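PDB 5CUK: ruler protein from Pseudomonas aeruginosa, which probably senses and sets the length of the type III secretion needle and, through this C-terminal domain, is thought to act in the switch of secreted substrates. Local coordinates for residues 24-38 and 48-60. Numbering follows the deposited sequence.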
loop_
_atom_site.group_PDB
_atom_site.type_symbol
_atom_site.label_atom_id
_atom_site.label_comp_id
_atom_site.label_asym_id
_atom_site.label_seq_id
_atom_site.Cartn_x
_atom_site.Cartn_y
_atom_site.Cartn_z
ATOM N N ARG A 24 -3.638 5.877 -5.515
ATOM C CA ARG A 24 -2.277 6.111 -5.996
ATOM C C ARG A 24 -2.026 5.363 -7.297
ATOM O O ARG A 24 -1.238 5.799 -8.154
ATOM C CB ARG A 24 -1.245 5.698 -4.961
ATOM C CG ARG A 24 -1.407 6.362 -3.571
ATOM C CD ARG A 24 -1.250 7.869 -3.675
ATOM N NE ARG A 24 -2.542 8.550 -3.663
ATOM C CZ ARG A 24 -2.777 9.751 -4.209
ATOM N NH1 ARG A 24 -1.800 10.452 -4.812
ATOM N NH2 ARG A 24 -4.004 10.265 -4.121
ATOM N N ILE A 25 -2.698 4.232 -7.442
ATOM C CA ILE A 25 -2.538 3.439 -8.627
ATOM C C ILE A 25 -3.065 4.262 -9.778
ATOM O O ILE A 25 -2.415 4.388 -10.802
ATOM C CB ILE A 25 -3.247 2.089 -8.526
ATOM C CG1 ILE A 25 -2.497 1.166 -7.570
ATOM C CG2 ILE A 25 -3.252 1.401 -9.842
ATOM C CD1 ILE A 25 -3.225 -0.165 -7.281
ATOM N N GLN A 26 -4.231 4.859 -9.587
ATOM C CA GLN A 26 -4.810 5.691 -10.620
ATOM C C GLN A 26 -3.957 6.913 -10.887
ATOM O O GLN A 26 -3.778 7.243 -12.044
ATOM C CB GLN A 26 -6.224 6.136 -10.269
ATOM C CG GLN A 26 -7.248 5.026 -10.176
ATOM C CD GLN A 26 -8.658 5.581 -10.021
ATOM O OE1 GLN A 26 -9.079 6.473 -10.783
ATOM N NE2 GLN A 26 -9.391 5.073 -9.025
ATOM N N VAL A 27 -3.435 7.604 -9.866
ATOM C CA VAL A 27 -2.605 8.786 -10.205
ATOM C C VAL A 27 -1.410 8.374 -11.065
ATOM O O VAL A 27 -1.061 9.043 -12.031
ATOM C CB VAL A 27 -2.078 9.517 -8.992
ATOM C CG1 VAL A 27 -1.158 10.654 -9.411
ATOM C CG2 VAL A 27 -3.229 10.017 -8.122
ATOM N N ALA A 28 -0.805 7.251 -10.715
ATOM C CA ALA A 28 0.461 6.844 -11.305
ATOM C C ALA A 28 0.315 6.359 -12.753
ATOM O O ALA A 28 1.267 6.412 -13.548
ATOM C CB ALA A 28 1.105 5.769 -10.456
ATOM N N SER A 29 -0.881 5.878 -13.071
ATOM C CA SER A 29 -1.209 5.446 -14.416
ATOM C C SER A 29 -1.088 6.656 -15.314
ATOM O O SER A 29 -0.361 6.643 -16.314
ATOM C CB SER A 29 -2.625 4.842 -14.484
ATOM O OG SER A 29 -3.558 5.825 -14.877
ATOM N N ALA A 30 -1.782 7.725 -14.940
ATOM C CA ALA A 30 -1.804 8.904 -15.801
ATOM C C ALA A 30 -0.806 9.964 -15.347
ATOM O O ALA A 30 -1.172 11.108 -15.170
ATOM C CB ALA A 30 -3.197 9.476 -15.853
ATOM N N ALA A 31 0.455 9.587 -15.158
ATOM C CA ALA A 31 1.478 10.547 -14.722
ATOM C C ALA A 31 2.888 10.191 -15.236
ATOM O O ALA A 31 3.189 8.998 -15.365
ATOM C CB ALA A 31 1.479 10.631 -13.230
ATOM N N GLU A 32 3.746 11.195 -15.493
ATOM C CA GLU A 32 5.012 10.958 -16.214
ATOM C C GLU A 32 5.944 10.079 -15.417
ATOM O O GLU A 32 6.683 9.272 -15.971
ATOM C CB GLU A 32 5.793 12.251 -16.533
ATOM C CG GLU A 32 7.109 11.922 -17.328
ATOM C CD GLU A 32 8.358 12.674 -16.888
ATOM O OE1 GLU A 32 8.236 13.603 -16.053
ATOM O OE2 GLU A 32 9.480 12.321 -17.370
ATOM N N SER A 33 5.922 10.247 -14.103
ATOM C CA SER A 33 6.870 9.530 -13.265
ATOM C C SER A 33 6.461 8.061 -13.137
ATOM O O SER A 33 7.258 7.243 -12.673
ATOM C CB SER A 33 6.973 10.192 -11.891
ATOM O OG SER A 33 5.690 10.230 -11.290
ATOM N N HIS A 34 5.236 7.733 -13.570
ATOM C CA HIS A 34 4.678 6.391 -13.389
ATOM C C HIS A 34 4.620 6.072 -11.884
ATOM O O HIS A 34 4.673 4.915 -11.475
ATOM C CB HIS A 34 5.514 5.319 -14.102
ATOM C CG HIS A 34 5.834 5.642 -15.526
ATOM N ND1 HIS A 34 4.871 5.669 -16.519
ATOM C CD2 HIS A 34 7.003 5.964 -16.130
ATOM C CE1 HIS A 34 5.435 5.994 -17.666
ATOM N NE2 HIS A 34 6.731 6.176 -17.460
ATOM N N ALA A 35 4.529 7.106 -11.065
ATOM C CA ALA A 35 4.610 6.899 -9.643
ATOM C C ALA A 35 3.700 7.899 -8.961
ATOM O O ALA A 35 3.450 9.000 -9.503
ATOM C CB ALA A 35 6.047 7.028 -9.176
ATOM N N ALA A 36 3.150 7.492 -7.814
ATOM C CA ALA A 36 2.313 8.363 -7.015
ATOM C C ALA A 36 2.520 8.046 -5.525
ATOM O O ALA A 36 2.913 6.935 -5.155
ATOM C CB ALA A 36 0.875 8.207 -7.406
ATOM N N ARG A 37 2.252 9.028 -4.684
ATOM C CA ARG A 37 2.453 8.868 -3.270
ATOM C C ARG A 37 1.530 9.808 -2.535
ATOM O O ARG A 37 1.109 10.819 -3.086
ATOM C CB ARG A 37 3.911 9.121 -2.885
ATOM C CG ARG A 37 4.275 10.575 -2.761
ATOM C CD ARG A 37 5.769 10.758 -2.494
ATOM N NE ARG A 37 6.109 10.793 -1.063
ATOM C CZ ARG A 37 6.645 9.774 -0.382
ATOM N NH1 ARG A 37 6.903 8.618 -0.996
ATOM N NH2 ARG A 37 6.938 9.913 0.910
ATOM N N LEU A 38 1.196 9.444 -1.297
ATOM C CA LEU A 38 0.305 10.233 -0.463
ATOM C C LEU A 38 0.536 9.857 0.997
ATOM O O LEU A 38 0.869 8.706 1.301
ATOM C CB LEU A 38 -1.154 9.987 -0.858
ATOM C CG LEU A 38 -2.223 10.979 -0.393
ATOM C CD1 LEU A 38 -2.244 12.201 -1.289
ATOM C CD2 LEU A 38 -3.607 10.329 -0.326
ATOM N N VAL A 48 0.791 7.084 7.725
ATOM C CA VAL A 48 1.406 6.100 6.882
ATOM C C VAL A 48 1.664 6.769 5.484
ATOM O O VAL A 48 0.856 7.573 5.017
ATOM C CB VAL A 48 0.461 4.891 6.827
ATOM C CG1 VAL A 48 0.176 4.435 5.448
ATOM C CG2 VAL A 48 0.952 3.784 7.691
ATOM N N GLU A 49 2.798 6.486 4.850
ATOM C CA GLU A 49 3.040 6.942 3.488
ATOM C C GLU A 49 2.820 5.806 2.515
ATOM O O GLU A 49 3.367 4.723 2.708
ATOM C CB GLU A 49 4.464 7.486 3.338
ATOM C CG GLU A 49 4.694 8.221 2.023
ATOM C CD GLU A 49 4.003 9.603 1.982
ATOM O OE1 GLU A 49 3.595 10.127 3.056
ATOM O OE2 GLU A 49 3.865 10.145 0.868
ATOM N N VAL A 50 2.025 6.039 1.469
ATOM C CA VAL A 50 1.852 5.054 0.414
ATOM C C VAL A 50 2.608 5.489 -0.836
ATOM O O VAL A 50 2.423 6.573 -1.301
ATOM C CB VAL A 50 0.381 4.866 0.058
ATOM C CG1 VAL A 50 0.237 3.839 -1.047
ATOM C CG2 VAL A 50 -0.387 4.427 1.275
ATOM N N GLN A 51 3.475 4.642 -1.365
ATOM C CA GLN A 51 4.157 4.929 -2.628
ATOM C C GLN A 51 3.906 3.786 -3.591
ATOM O O GLN A 51 3.987 2.620 -3.193
ATOM C CB GLN A 51 5.673 5.129 -2.411
ATOM C CG GLN A 51 6.493 5.301 -3.711
ATOM C CD GLN A 51 6.473 6.742 -4.210
ATOM O OE1 GLN A 51 6.884 7.658 -3.502
ATOM N NE2 GLN A 51 5.962 6.946 -5.414
ATOM N N VAL A 52 3.564 4.096 -4.841
ATOM C CA VAL A 52 3.444 3.046 -5.819
ATOM C C VAL A 52 4.327 3.437 -7.008
ATOM O O VAL A 52 4.607 4.614 -7.235
ATOM C CB VAL A 52 1.988 2.783 -6.305
ATOM C CG1 VAL A 52 0.977 2.964 -5.191
ATOM C CG2 VAL A 52 1.634 3.645 -7.475
ATOM N N LEU A 53 4.825 2.430 -7.703
ATOM C CA LEU A 53 5.652 2.637 -8.877
ATOM C C LEU A 53 5.208 1.615 -9.871
ATOM O O LEU A 53 5.278 0.406 -9.665
ATOM C CB LEU A 53 7.143 2.494 -8.612
ATOM C CG LEU A 53 8.001 2.688 -9.860
ATOM C CD1 LEU A 53 7.844 4.131 -10.330
ATOM C CD2 LEU A 53 9.442 2.351 -9.585
ATOM N N HIS A 54 4.724 2.152 -10.964
ATOM C CA HIS A 54 4.154 1.396 -12.024
ATOM C C HIS A 54 5.208 1.095 -13.080
ATOM O O HIS A 54 5.568 1.970 -13.843
ATOM C CB HIS A 54 3.001 2.207 -12.571
ATOM C CG HIS A 54 2.394 1.638 -13.801
ATOM N ND1 HIS A 54 1.874 2.423 -14.802
ATOM C CD2 HIS A 54 2.235 0.352 -14.188
ATOM C CE1 HIS A 54 1.385 1.639 -15.755
ATOM N NE2 HIS A 54 1.594 0.383 -15.404
ATOM N N GLY A 55 5.695 -0.141 -13.100
ATOM C CA GLY A 55 6.754 -0.580 -14.011
ATOM C C GLY A 55 6.163 -1.606 -14.997
ATOM O O GLY A 55 4.943 -1.874 -14.935
ATOM N N HIS A 56 6.940 -2.153 -15.926
ATOM C CA HIS A 56 6.264 -2.909 -16.957
ATOM C C HIS A 56 5.903 -4.344 -16.571
ATOM O O HIS A 56 4.752 -4.777 -16.768
ATOM C CB HIS A 56 7.070 -2.894 -18.253
ATOM C CG HIS A 56 7.302 -1.515 -18.786
ATOM N ND1 HIS A 56 6.639 -1.015 -19.905
ATOM C CD2 HIS A 56 8.109 -0.512 -18.367
ATOM C CE1 HIS A 56 7.028 0.217 -20.132
ATOM N NE2 HIS A 56 7.930 0.553 -19.213
ATOM N N GLY A 57 6.834 -5.088 -15.995
ATOM C CA GLY A 57 6.472 -6.423 -15.527
ATOM C C GLY A 57 5.885 -6.513 -14.121
ATOM O O GLY A 57 5.724 -7.614 -13.621
ATOM N N GLN A 58 5.560 -5.377 -13.499
ATOM C CA GLN A 58 5.125 -5.357 -12.080
ATOM C C GLN A 58 4.655 -4.002 -11.561
ATOM O O GLN A 58 5.048 -2.950 -12.068
ATOM C CB GLN A 58 6.255 -5.833 -11.159
ATOM C CG GLN A 58 7.336 -4.780 -10.840
ATOM C CD GLN A 58 8.209 -4.433 -12.044
ATOM O OE1 GLN A 58 8.866 -5.297 -12.634
ATOM N NE2 GLN A 58 8.223 -3.161 -12.402
ATOM N N LEU A 59 3.818 -4.031 -10.528
ATOM C CA LEU A 59 3.439 -2.818 -9.848
ATOM C C LEU A 59 3.924 -2.906 -8.428
ATOM O O LEU A 59 3.524 -3.809 -7.690
ATOM C CB LEU A 59 1.945 -2.598 -9.888
ATOM C CG LEU A 59 1.521 -1.426 -8.987
ATOM C CD1 LEU A 59 1.708 -0.098 -9.717
ATOM C CD2 LEU A 59 0.087 -1.578 -8.484
ATOM N N GLN A 60 4.807 -1.977 -8.064
ATOM C CA GLN A 60 5.436 -1.937 -6.747
ATOM C C GLN A 60 4.696 -1.025 -5.798
ATOM O O GLN A 60 4.394 0.111 -6.147
ATOM C CB GLN A 60 6.882 -1.473 -6.867
ATOM C CG GLN A 60 7.796 -2.535 -7.408
ATOM C CD GLN A 60 9.173 -2.005 -7.678
ATOM O OE1 GLN A 60 9.343 -1.078 -8.453
ATOM N NE2 GLN A 60 10.162 -2.552 -7.000
#
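Arg37 reaches across the sheet to two side chains of the neighbouring strand. Arg37 NH1 donates to Gln51 OE1 at 2.7 Å, with the oxygen 6° out of the guanidinium plane, while Glu49 lies over one face of the same group. Glu49 OE2 is 3.0 Å from Arg37 NE, a salt bridge held by charge and not by a directed N-H, since the carboxylate oxygen stands off the guanidinium plane. The arginine's CG stands between backbone N and carbonyl carbon (chi1 80°), and a further bend at chi3 turns the guanidinium toward both partners. Gln51, bent at chi2 (84°), offers its OE1 to the arginine and sends NE2 back to Val52 O in its own strand; this fixes the rotation of the amide. Val52 O thus takes two donors, Gln51 NE2 and Ala36 N, from opposite faces of its carbonyl plane. On the sheet face that carries Arg37 and Gln51, Leu53 CD1 lies 3.6 Å from Ala35 CB. Residues 35-38 and 48-54 belong to a beta hairpin in the FliK-like C-terminal domain, a four-stranded mixed sheet packed against helices. Ala36 and Leu38 form the hydrogen-bonded pairs with Val52 and Val50, and beyond them His54 N binds His34 O at 2.8 Å, nearly straight. The opposite face of the hairpin carries Val50 and Val52 against the C-terminal part of helix 11-29. Val52 spans one turn of that helix: CG1 meets Arg24 CB at 3.5 Å, and CG2 meets Ala28 CB at 3.7 Å. Val50 CG1 touches the aliphatic CG of Arg24, and the Val50 side chain also packs on Leu17 and Val21. From the same helix, Ile25 CD1 reaches the next strand, 3.8 Å from Leu59 CD2, and both side chains also touch His88.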